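Local structure of monoamine oxidase regulatory protein, putative (1Q6W) at residues P28-E33 and G110-A115; A94-K99 and L150-I155; A117-K122 and V132-E137. The protein is of unproven function but, as a MaoC-like protein with a hot dog fold, may hydrate or dehydrate thioester-linked acyl groups. All coordinates share one frame; numbering follows the deposited sequence.

How the contacts relate
Contact 1 opens first, on strand 23-30. It closes when residues 110-115 reach that strand, after 76 residues that include several helices and strand 92-103. Contact 2 starts inside this loop, at 94-99, and ends beyond it at 150-155, so the two cross. Contact 3 is nested within contact 2 and follows contact 1 in series; it is the hairpin of strands 112-126 and 129-139. In the antiparallel sheet the order is 23-30, 112-126, 129-139, 145-156, 92-103, with contacts 1 and 2 taking in the outermost strands of this chain's sheet. Contact 3 joins them: its Leu136 and Glu137 touch Ala115 of contact 1, and strand 129-139 pairs with strand 145-156 of contact 2.

Contact 1. Residues P28-E33 and G110-A115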
loop_
_atom_site.group_PDB
_atom_site.type_symbol
_atom_site.label_atom_id
_atom_site.label_comp_id
_atom_site.label_asym_id
_atom_site.label_seq_id
_atom_site.Cartn_x
_atom_site.Cartn_y
_atom_site.Cartn_z
ATOM N N PRO A 28 11.148 -11.556 -10.317
ATOM C CA PRO A 28 9.782 -11.710 -10.822
ATOM C C PRO A 28 8.977 -12.882 -10.252
ATOM O O PRO A 28 9.534 -13.938 -9.934
ATOM C CB PRO A 28 9.988 -11.875 -12.331
ATOM C CG PRO A 28 11.265 -11.240 -12.582
ATOM C CD PRO A 28 12.108 -11.665 -11.415
ATOM N N ARG A 29 7.667 -12.681 -10.128
ATOM C CA ARG A 29 6.768 -13.732 -9.665
ATOM C C ARG A 29 5.373 -13.582 -10.286
ATOM O O ARG A 29 4.904 -12.467 -10.549
ATOM C CB ARG A 29 6.669 -13.782 -8.126
ATOM C CG ARG A 29 6.274 -12.503 -7.428
ATOM C CD ARG A 29 6.268 -12.711 -5.903
ATOM N NE ARG A 29 4.983 -13.194 -5.410
ATOM C CZ ARG A 29 4.572 -13.074 -4.149
ATOM N NH1 ARG A 29 3.383 -13.527 -3.787
ATOM N NH2 ARG A 29 5.350 -12.505 -3.251
ATOM N N THR A 30 4.730 -14.716 -10.540
ATOM C CA THR A 30 3.420 -14.742 -11.143
ATOM C C THR A 30 2.328 -14.491 -10.119
ATOM O O THR A 30 2.191 -15.243 -9.166
ATOM C CB THR A 30 3.158 -16.108 -11.817
ATOM O OG1 THR A 30 4.177 -16.368 -12.791
ATOM C CG2 THR A 30 1.824 -16.120 -12.518
ATOM N N VAL A 31 1.549 -13.423 -10.310
ATOM C CA VAL A 31 0.474 -13.131 -9.380
ATOM C C VAL A 31 -0.557 -14.244 -9.564
ATOM O O VAL A 31 -0.914 -14.604 -10.669
ATOM C CB VAL A 31 -0.153 -11.759 -9.645
ATOM C CG1 VAL A 31 -0.702 -11.713 -11.037
ATOM C CG2 VAL A 31 -1.253 -11.504 -8.644
ATOM N N THR A 32 -1.049 -14.777 -8.463
ATOM C CA THR A 32 -1.969 -15.899 -8.516
ATOM C C THR A 32 -3.271 -15.698 -7.740
ATOM O O THR A 32 -3.429 -14.741 -6.988
ATOM C CB THR A 32 -1.248 -17.151 -7.963
ATOM O OG1 THR A 32 -2.150 -18.247 -7.980
ATOM C CG2 THR A 32 -0.801 -16.933 -6.520
ATOM N N GLU A 33 -4.208 -16.620 -7.920
ATOM C CA GLU A 33 -5.489 -16.587 -7.222
ATOM C C GLU A 33 -5.219 -16.602 -5.717
ATOM O O GLU A 33 -5.752 -15.786 -4.968
ATOM C CB GLU A 33 -6.292 -17.802 -7.611
ATOM C CG GLU A 33 -7.681 -17.839 -7.043
ATOM C CD GLU A 33 -8.257 -19.245 -7.048
ATOM O OE1 GLU A 33 -7.841 -20.063 -6.168
ATOM O OE2 GLU A 33 -9.106 -19.525 -7.933
ATOM N N GLY A 110 -2.908 -14.465 -14.236
ATOM C CA GLY A 110 -1.746 -15.246 -14.664
ATOM C C GLY A 110 -0.518 -14.431 -15.031
ATOM O O GLY A 110 0.475 -14.950 -15.530
ATOM N N ASP A 111 -0.596 -13.132 -14.791
ATOM C CA ASP A 111 0.491 -12.235 -15.130
ATOM C C ASP A 111 1.680 -12.401 -14.202
ATOM O O ASP A 111 1.533 -12.770 -13.026
ATOM C CB ASP A 111 0.008 -10.778 -15.092
ATOM C CG ASP A 111 -1.013 -10.459 -16.183
ATOM O OD1 ASP A 111 -1.576 -9.334 -16.184
ATOM O OD2 ASP A 111 -1.252 -11.335 -17.040
ATOM N N THR A 112 2.862 -12.121 -14.744
ATOM C CA THR A 112 4.101 -12.204 -13.986
ATOM C C THR A 112 4.647 -10.790 -13.871
ATOM O O THR A 112 5.081 -10.206 -14.856
ATOM C CB THR A 112 5.126 -13.096 -14.702
ATOM O OG1 THR A 112 4.568 -14.397 -14.889
ATOM C CG2 THR A 112 6.404 -13.206 -13.891
ATOM N N ILE A 113 4.629 -10.240 -12.664
ATOM C CA ILE A 113 5.104 -8.883 -12.470
ATOM C C ILE A 113 6.535 -8.796 -11.956
ATOM O O ILE A 113 6.999 -9.671 -11.235
ATOM C CB ILE A 113 4.189 -8.127 -11.511
ATOM C CG1 ILE A 113 4.197 -8.805 -10.144
ATOM C CG2 ILE A 113 2.776 -8.090 -12.078
ATOM C CD1 ILE A 113 3.394 -8.082 -9.110
ATOM N N ALA A 114 7.233 -7.739 -12.354
ATOM C CA ALA A 114 8.613 -7.507 -11.948
ATOM C C ALA A 114 8.753 -6.042 -11.563
ATOM O O ALA A 114 8.310 -5.149 -12.290
ATOM C CB ALA A 114 9.536 -7.826 -13.070
ATOM N N ALA A 115 9.372 -5.793 -10.418
ATOM C CA ALA A 115 9.521 -4.439 -9.945
ATOM C C ALA A 115 10.967 -4.005 -9.885
ATOM O O ALA A 115 11.868 -4.819 -9.706
ATOM C CB ALA A 115 8.893 -4.308 -8.570
#
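Arg29 and Ile113 meet through flat peptide groups: Arg29 N lies in the plane of the Ile113 carbonyl, whereas Ile113 N stands 34° out of the plane of the Arg29 carbonyl. Arg29 N is 3.3 Å from Ile113 O and the return bond from Ile113 N to Arg29 O is 3.1 Å, which defines an antiparallel hydrogen-bonded pair. Beyond it, Val31 N, 2.8 Å from Asp111 O, lies nearly in line with that carbonyl bond, though its N-H is bent away from a straight approach (141°). On one face of the sheet Thr30 OG1 and Thr112 OG1 share a 2.9 Å hydrogen bond, both hydroxyls being anti to their own carbonyl carbons (chi1 near -58°). Thr112 CG2 lies near the Arg29 carbonyl and Pro28 CB. An alanine in place of Thr112 would probably leave the Thr30 hydroxyl without this mate and take away those CG2 contacts. Pro28 CG rests 3.9 Å from Ala114 CB. The other face carries Ile113 and Arg29, which pack on helix 68-84; Arg29 also forms a salt bridge with Asp35 and bonds to Leu42 O of the second subunit. An antiparallel sheet wrapped around a long central helix is the hallmark of the hot dog fold.

Contact 2. Residues A94-K99 and L150-I155; sequences AFFGIK and LYSALI
Two successive residues, Phe96 and Gly97, stand opposite the single Ser152, which makes a classic beta bulge and shifts the register of two antiparallel strands by one residue. The evidence is a shared acceptor: Phe96 N, at 2.9 Å, and Gly97 N, at 3.3 Å, both donate to Ser152 O, and both bonds are weak. The helix-like backbone of Phe96 (psi -60°) brings the two N-H groups round to one carbonyl. Ser152 N returns a bond to Gly97 O within the bulge, and Leu154 N bonds Ala94 O before it, each at 2.9 Å; the bond from Lys99 N to Leu150 O, after it, is weak. The strand directions differ by 154°.

The Phe95 ring presents its edge to the opposite strand. Ser152 O lies near the ring plane, 3.5 Å from Phe95 CD2, and Tyr151 CB sits at the same edge beside CE2. The Phe95 and Tyr151 side chains cross at about a right angle. On the face that carries Leu154 and Ser152, the Phe96 side chain reaches over: CE1 meets Leu154 CD1 at 3.9 Å, and Phe96 CB lies 3.5 Å from Ser152 OG. Tyr151 packs on helix 68-84, while the Phe95 ring meets that of Phe103 of the second subunit. Ile98 pairs antiparallel with a strand of that subunit, so the sheet continues across the dimer.

Ser152 O thus accepts two weak N-H bonds and has an aromatic C-H edge beside it; the weakly positive rim of the ring would probably complement the partial negative charge of the carbonyl oxygen at the bulge.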
loop_
_atom_site.group_PDB
_atom_site.type_symbol
_atom_site.label_atom_id
_atom_site.label_comp_id
_atom_site.label_asym_id
_atom_site.label_seq_id
_atom_site.Cartn_x
_atom_site.Cartn_y
_atom_site.Cartn_z
ATOM N N ALA A 94 13.465 4.094 9.181
ATOM C CA ALA A 94 12.018 4.040 9.008
ATOM C C ALA A 94 11.533 4.265 7.586
ATOM O O ALA A 94 12.251 4.797 6.738
ATOM C CB ALA A 94 11.346 5.054 9.926
ATOM N N PHE A 95 10.297 3.827 7.355
ATOM C CA PHE A 95 9.624 3.982 6.084
ATOM C C PHE A 95 8.990 5.360 6.234
ATOM O O PHE A 95 8.032 5.528 6.979
ATOM C CB PHE A 95 8.553 2.907 5.934
ATOM C CG PHE A 95 8.018 2.770 4.540
ATOM C CD1 PHE A 95 7.198 1.697 4.199
ATOM C CD2 PHE A 95 8.336 3.705 3.553
ATOM C CE1 PHE A 95 6.702 1.551 2.890
ATOM C CE2 PHE A 95 7.849 3.569 2.256
ATOM C CZ PHE A 95 7.033 2.490 1.919
ATOM N N PHE A 96 9.545 6.352 5.547
ATOM C CA PHE A 96 9.046 7.711 5.654
ATOM C C PHE A 96 7.643 7.905 5.063
ATOM O O PHE A 96 6.711 8.311 5.769
ATOM C CB PHE A 96 10.025 8.676 4.985
ATOM C CG PHE A 96 10.120 9.991 5.673
ATOM C CD1 PHE A 96 10.712 10.083 6.930
ATOM C CD2 PHE A 96 9.576 11.131 5.098
ATOM C CE1 PHE A 96 10.760 11.295 7.615
ATOM C CE2 PHE A 96 9.615 12.354 5.772
ATOM C CZ PHE A 96 10.209 12.437 7.036
ATOM N N GLY A 97 7.492 7.630 3.772
ATOM C CA GLY A 97 6.198 7.793 3.150
ATOM C C GLY A 97 6.174 7.337 1.703
ATOM O O GLY A 97 7.202 6.887 1.141
ATOM N N ILE A 98 4.992 7.428 1.096
ATOM C CA ILE A 98 4.811 7.052 -0.293
ATOM C C ILE A 98 4.122 8.258 -0.886
ATOM O O ILE A 98 2.944 8.485 -0.639
ATOM C CB ILE A 98 3.908 5.843 -0.424
ATOM C CG1 ILE A 98 4.454 4.698 0.423
ATOM C CG2 ILE A 98 3.825 5.429 -1.863
ATOM C CD1 ILE A 98 3.637 3.445 0.317
ATOM N N LYS A 99 4.879 9.031 -1.660
ATOM C CA LYS A 99 4.391 10.265 -2.262
ATOM C C LYS A 99 3.501 10.106 -3.465
ATOM O O LYS A 99 2.671 10.957 -3.727
ATOM C CB LYS A 99 5.565 11.166 -2.641
ATOM C CG LYS A 99 5.172 12.583 -2.980
ATOM C CD LYS A 99 6.403 13.430 -3.247
ATOM C CE LYS A 99 6.028 14.868 -3.596
ATOM N NZ LYS A 99 7.241 15.705 -3.810
ATOM N N LEU A 150 6.387 6.536 -5.969
ATOM C CA LEU A 150 7.488 7.275 -5.381
ATOM C C LEU A 150 7.412 7.046 -3.868
ATOM O O LEU A 150 6.398 7.343 -3.241
ATOM C CB LEU A 150 7.318 8.755 -5.706
ATOM C CG LEU A 150 8.472 9.520 -6.338
ATOM C CD1 LEU A 150 9.099 8.731 -7.469
ATOM C CD2 LEU A 150 7.926 10.834 -6.830
ATOM N N TYR A 151 8.467 6.486 -3.285
ATOM C CA TYR A 151 8.470 6.248 -1.846
ATOM C C TYR A 151 9.806 6.672 -1.264
ATOM O O TYR A 151 10.802 6.778 -1.992
ATOM C CB TYR A 151 8.183 4.769 -1.545
ATOM C CG TYR A 151 9.270 3.787 -1.950
ATOM C CD1 TYR A 151 10.229 3.368 -1.025
ATOM C CD2 TYR A 151 9.320 3.256 -3.246
ATOM C CE1 TYR A 151 11.206 2.448 -1.372
ATOM C CE2 TYR A 151 10.299 2.327 -3.600
ATOM C CZ TYR A 151 11.240 1.925 -2.658
ATOM O OH TYR A 151 12.210 1.007 -2.992
ATOM N N SER A 152 9.836 6.929 0.037
ATOM C CA SER A 152 11.083 7.356 0.660
ATOM C C SER A 152 11.351 6.723 2.013
ATOM O O SER A 152 10.430 6.439 2.777
ATOM C CB SER A 152 11.085 8.863 0.801
ATOM O OG SER A 152 9.932 9.251 1.506
ATOM N N ALA A 153 12.628 6.503 2.299
ATOM C CA ALA A 153 13.037 5.904 3.566
ATOM C C ALA A 153 14.014 6.818 4.296
ATOM O O ALA A 153 14.765 7.567 3.680
ATOM C CB ALA A 153 13.682 4.544 3.321
ATOM N N LEU A 154 13.985 6.768 5.617
ATOM C CA LEU A 154 14.887 7.579 6.416
ATOM C C LEU A 154 16.082 6.683 6.781
ATOM O O LEU A 154 15.936 5.687 7.495
ATOM C CB LEU A 154 14.160 8.071 7.668
ATOM C CG LEU A 154 14.841 9.137 8.516
ATOM C CD1 LEU A 154 13.840 9.776 9.442
ATOM C CD2 LEU A 154 15.954 8.498 9.302
ATOM N N ILE A 155 17.262 7.012 6.269
ATOM C CA ILE A 155 18.421 6.186 6.568
ATOM C C ILE A 155 19.541 6.924 7.306
ATOM O O ILE A 155 19.822 8.089 7.051
ATOM C CB ILE A 155 18.984 5.524 5.286
ATOM C CG1 ILE A 155 19.726 6.545 4.455
ATOM C CG2 ILE A 155 17.844 4.957 4.439
ATOM C CD1 ILE A 155 20.305 5.949 3.196
#

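Contact 3. Residues A117-K122 and V132-E137; sequences AEVVEK and VTYKLE
Backbone hydrogen bonds set the frame between Glu118 and Lys135, whose N and O atoms bond reciprocally; Lys135 N lies 2.7 Å from Glu118 O, in its carbonyl plane. Farther along, Val120 N donates to Thr133 O at 2.9 Å. Glu121 N adds a weak bond to the same oxygen; two consecutive N-H groups thus share one acceptor, and Val120 and Glu121 stand opposite Thr133 alone: a classic beta bulge. The pairing closes with Thr133 N at 2.8 Å from Glu121 O, approaching from above the carbonyl plane, 35° out of it.

These two strands form a beta hairpin in the middle of the hot dog sheet, flanked by strand 23-30 beyond one and strand 145-156 beyond the other. On the face bearing Val119, Val132 and Tyr134, helix 68-84 packs nearby against Ala117 and Leu136.

Apolar contacts work on both faces. Val119 CG2 meets Tyr134 CE2 at 3.6 Å, the two side chains running side by side in the same direction, while its other methyl, CG1, touches Val132 CG1. The Tyr134 ring also meets that of Tyr151, their planes about 10° apart. At the bulge, Val120 splits its methyls: CG1 lies 3.6 Å from Lys135 CB and CG2 is 3.7 Å from Thr133 CG2. The Glu121 and Thr133 side chains lie side by side and point the same way, their CB atoms in contact.

Of the charged groups, Glu118 and Lys135 share a face, and Lys135 pairs within its own strand with Glu137. The Lys135 chain bends only at its last torsion (chi4 -60°), which places NZ 3.0 Å from Glu137 OE2 in a salt bridge on the anti lone pair. Glu118 OE2 stays 6.7 Å from Lys135 NZ, too far to bond, although the lysine's charge probably still eases the nearness of the Glu118 and Glu137 carboxylates.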
loop_
_atom_site.group_PDB
_atom_site.type_symbol
_atom_site.label_atom_id
_atom_site.label_comp_id
_atom_site.label_asym_id
_atom_site.label_seq_id
_atom_site.Cartn_x
_atom_site.Cartn_y
_atom_site.Cartn_z
ATOM N N ALA A 117 13.440 -0.510 -8.431
ATOM C CA ALA A 117 13.466 0.732 -7.687
ATOM C C ALA A 117 14.745 1.506 -8.052
ATOM O O ALA A 117 15.823 0.916 -8.193
ATOM C CB ALA A 117 13.424 0.443 -6.218
ATOM N N GLU A 118 14.627 2.818 -8.207
ATOM C CA GLU A 118 15.785 3.629 -8.552
ATOM C C GLU A 118 15.879 4.836 -7.629
ATOM O O GLU A 118 14.874 5.482 -7.348
ATOM C CB GLU A 118 15.685 4.086 -10.004
ATOM C CG GLU A 118 16.848 4.911 -10.465
ATOM C CD GLU A 118 16.686 5.369 -11.893
ATOM O OE1 GLU A 118 17.604 6.057 -12.403
ATOM O OE2 GLU A 118 15.641 5.038 -12.504
ATOM N N VAL A 119 17.080 5.128 -7.138
ATOM C CA VAL A 119 17.246 6.276 -6.262
ATOM C C VAL A 119 17.133 7.533 -7.104
ATOM O O VAL A 119 17.889 7.717 -8.067
ATOM C CB VAL A 119 18.619 6.278 -5.568
ATOM C CG1 VAL A 119 18.751 7.531 -4.681
ATOM C CG2 VAL A 119 18.794 4.984 -4.764
ATOM N N VAL A 120 16.194 8.402 -6.740
ATOM C CA VAL A 120 15.988 9.626 -7.492
ATOM C C VAL A 120 16.197 10.901 -6.693
ATOM O O VAL A 120 16.294 11.977 -7.263
ATOM C CB VAL A 120 14.578 9.660 -8.109
ATOM C CG1 VAL A 120 14.409 8.482 -9.057
ATOM C CG2 VAL A 120 13.515 9.670 -7.004
ATOM N N GLU A 121 16.284 10.788 -5.381
ATOM C CA GLU A 121 16.462 11.974 -4.557
ATOM C C GLU A 121 17.057 11.693 -3.178
ATOM O O GLU A 121 16.890 10.608 -2.604
ATOM C CB GLU A 121 15.119 12.679 -4.410
ATOM C CG GLU A 121 15.139 13.911 -3.533
ATOM C CD GLU A 121 13.782 14.600 -3.472
ATOM O OE1 GLU A 121 13.650 15.591 -2.720
ATOM O OE2 GLU A 121 12.847 14.154 -4.177
ATOM N N LYS A 122 17.762 12.687 -2.657
ATOM C CA LYS A 122 18.382 12.598 -1.342
ATOM C C LYS A 122 18.263 13.954 -0.700
ATOM O O LYS A 122 18.536 14.974 -1.318
ATOM C CB LYS A 122 19.855 12.220 -1.448
ATOM C CG LYS A 122 20.104 10.878 -2.100
ATOM C CD LYS A 122 21.565 10.516 -2.050
ATOM C CE LYS A 122 22.069 10.501 -0.618
ATOM N NZ LYS A 122 23.502 10.114 -0.553
ATOM N N VAL A 132 16.031 9.268 1.642
ATOM C CA VAL A 132 16.310 8.862 0.278
ATOM C C VAL A 132 14.978 8.581 -0.386
ATOM O O VAL A 132 14.100 7.951 0.209
ATOM C CB VAL A 132 17.186 7.589 0.256
ATOM C CG1 VAL A 132 17.438 7.134 -1.185
ATOM C CG2 VAL A 132 18.502 7.869 0.983
ATOM N N THR A 133 14.814 9.068 -1.607
ATOM C CA THR A 133 13.578 8.835 -2.340
ATOM C C THR A 133 13.807 7.893 -3.521
ATOM O O THR A 133 14.753 8.067 -4.294
ATOM C CB THR A 133 12.986 10.153 -2.855
ATOM O OG1 THR A 133 12.612 10.957 -1.733
ATOM C CG2 THR A 133 11.753 9.885 -3.747
ATOM N N TYR A 134 12.930 6.904 -3.659
ATOM C CA TYR A 134 13.057 5.926 -4.727
ATOM C C TYR A 134 11.903 5.993 -5.693
ATOM O O TYR A 134 10.782 6.322 -5.316
ATOM C CB TYR A 134 13.120 4.503 -4.150
ATOM C CG TYR A 134 14.235 4.272 -3.160
ATOM C CD1 TYR A 134 14.148 4.747 -1.848
ATOM C CD2 TYR A 134 15.388 3.565 -3.531
ATOM C CE1 TYR A 134 15.187 4.519 -0.929
ATOM C CE2 TYR A 134 16.419 3.337 -2.635
ATOM C CZ TYR A 134 16.319 3.812 -1.337
ATOM O OH TYR A 134 17.361 3.570 -0.454
ATOM N N LYS A 135 12.181 5.668 -6.945
ATOM C CA LYS A 135 11.144 5.633 -7.956
ATOM C C LYS A 135 10.873 4.151 -8.178
ATOM O O LYS A 135 11.779 3.396 -8.522
ATOM C CB LYS A 135 11.619 6.275 -9.259
ATOM C CG LYS A 135 10.527 6.401 -10.298
ATOM C CD LYS A 135 11.057 7.027 -11.582
ATOM C CE LYS A 135 9.925 7.398 -12.544
ATOM N NZ LYS A 135 9.098 6.223 -12.954
ATOM N N LEU A 136 9.635 3.728 -7.957
ATOM C CA LEU A 136 9.275 2.339 -8.138
ATOM C C LEU A 136 8.576 2.118 -9.469
ATOM O O LEU A 136 7.699 2.893 -9.866
ATOM C CB LEU A 136 8.359 1.888 -7.002
ATOM C CG LEU A 136 7.867 0.443 -7.061
ATOM C CD1 LEU A 136 9.052 -0.500 -6.985
ATOM C CD2 LEU A 136 6.930 0.176 -5.910
ATOM N N GLU A 137 8.967 1.053 -10.160
ATOM C CA GLU A 137 8.364 0.704 -11.438
ATOM C C GLU A 137 8.053 -0.776 -11.469
ATOM O O GLU A 137 8.902 -1.603 -11.155
ATOM C CB GLU A 137 9.300 1.055 -12.586
ATOM C CG GLU A 137 8.981 2.370 -13.236
ATOM C CD GLU A 137 9.949 2.725 -14.338
ATOM O OE1 GLU A 137 10.292 1.836 -15.155
ATOM O OE2 GLU A 137 10.363 3.904 -14.391
#